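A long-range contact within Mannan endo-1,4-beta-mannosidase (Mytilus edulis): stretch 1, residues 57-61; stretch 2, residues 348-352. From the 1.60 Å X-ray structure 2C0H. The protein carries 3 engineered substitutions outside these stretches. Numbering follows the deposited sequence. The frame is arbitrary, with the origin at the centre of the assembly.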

# COMPACT_ATOMS: atom_id res chain seq x y z
N HIS A 57 -4.06 22.11 -0.06
CA HIS A 57 -3.06 21.99 -1.14
C HIS A 57 -3.42 21.01 -2.26
O HIS A 57 -2.59 20.64 -3.06
N GLY A 58 -4.67 20.57 -2.29
CA GLY A 58 -5.15 19.75 -3.38
C GLY A 58 -4.88 18.25 -3.34
O GLY A 58 -5.08 17.59 -4.34
N GLY A 59 -4.44 17.73 -2.20
CA GLY A 59 -4.27 16.28 -2.02
C GLY A 59 -5.62 15.65 -1.79
O GLY A 59 -6.53 16.28 -1.23
N ASN A 60 -5.74 14.38 -2.19
CA ASN A 60 -7.01 13.66 -2.10
C ASN A 60 -6.90 12.30 -1.44
O ASN A 60 -7.90 11.58 -1.37
N SER A 61 -5.72 11.93 -0.95
CA SER A 61 -5.56 10.61 -0.34
C SER A 61 -4.38 10.52 0.61
O SER A 61 -3.37 11.20 0.43
N GLN A 348 -9.18 13.61 -13.05
CA GLN A 348 -9.51 14.60 -12.04
C GLN A 348 -8.71 14.34 -10.77
O GLN A 348 -8.62 13.22 -10.32
N VAL A 349 -8.17 15.39 -10.18
CA VAL A 349 -7.49 15.28 -8.90
C VAL A 349 -8.40 15.79 -7.77
O VAL A 349 -8.43 15.23 -6.68
N GLN A 350 -9.14 16.86 -8.03
CA GLN A 350 -10.12 17.37 -7.08
C GLN A 350 -11.49 16.86 -7.48
O GLN A 350 -12.07 17.28 -8.48
N PHE A 351 -11.98 15.90 -6.71
CA PHE A 351 -13.32 15.37 -6.92
C PHE A 351 -14.01 15.19 -5.57
O PHE A 351 -13.36 14.97 -4.55
N GLY A 352 -15.33 15.31 -5.57
CA GLY A 352 -16.13 15.17 -4.35
C GLY A 352 -16.41 13.71 -4.08
O GLY A 352 -16.56 12.92 -5.01

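This is a small, largely polar contact between two loop segments, burying 208 Å² in all and held by two side-chain amides that each donate to a backbone carbonyl of the other stretch. The better-formed bond belongs to Asn60, whose CA-to-CB bond points toward the other stretch. With chi1 at 60° (p) and chi2 at 31°, Asn60 ND2 lies 2.8 Å from Val349 O, and the N-H...O angle of 169° is nearly linear. The other end of the same amide is held within its own stretch, where Ser61 OG donates to Asn60 OD1 at 3.0 Å.

Gln350 leaves its backbone sideways, but its end curls nearer through chi1 -99° (between wells), chi2 41° (p) and chi3 72°. Gln350 NE2 reaches Gly58 O at 2.9 Å; an angle of 142° makes this bond weak. Gln350 OE1 also sits 3.1 Å from Gly58 O, but two acceptors cannot bond.

Val349 and Phe351 pack against the Asn60 amide. Val349, chi1 t, places CG1 3.6 Å from Gly58 O and 3.8 Å from Asn60 ND2. Phe351, chi1 p, brings CE2 within 3.5 Å of Asn60 ND2, which approaches the ring obliquely. At Gly58, phi/psi of 83/12 would jam a CB against the preceding carbonyl, so the backbone itself calls for glycine.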

# COMPACT_ATOMS: atom_id res chain seq x y z
CB HIS A 57 -1.71 21.61 -0.55
CG HIS A 57 -1.10 22.71 0.26
ND1 HIS A 57 -1.47 22.97 1.55
CD2 HIS A 57 -0.16 23.63 -0.06
CE1 HIS A 57 -0.79 24.01 2.01
NE2 HIS A 57 0.01 24.42 1.05
CB ASN A 60 -7.65 13.51 -3.50
CG ASN A 60 -6.79 12.73 -4.49
OD1 ASN A 60 -6.02 11.83 -4.13
ND2 ASN A 60 -6.94 13.07 -5.77
CB SER A 61 -5.45 9.52 -1.41
OG SER A 61 -4.58 9.87 -2.46
CB GLN A 348 -11.00 14.57 -11.68
CG GLN A 348 -11.93 15.03 -12.79
CD GLN A 348 -13.40 14.97 -12.38
OE1 GLN A 348 -14.27 14.61 -13.18
NE2 GLN A 348 -13.67 15.32 -11.12
CB VAL A 349 -6.19 16.10 -8.94
CG1 VAL A 349 -5.47 16.03 -7.61
CG2 VAL A 349 -5.29 15.61 -10.06
CB GLN A 350 -10.10 18.90 -7.05
CG GLN A 350 -9.30 19.48 -5.89
CD GLN A 350 -8.02 18.74 -5.62
OE1 GLN A 350 -7.06 18.83 -6.38
NE2 GLN A 350 -7.99 17.98 -4.52
CB PHE A 351 -13.25 14.05 -7.70
CG PHE A 351 -12.34 13.01 -7.10
CD1 PHE A 351 -12.84 12.04 -6.25
CD2 PHE A 351 -10.98 12.99 -7.41
CE1 PHE A 351 -12.00 11.08 -5.69
CE2 PHE A 351 -10.15 12.03 -6.86
CZ PHE A 351 -10.65 11.08 -5.99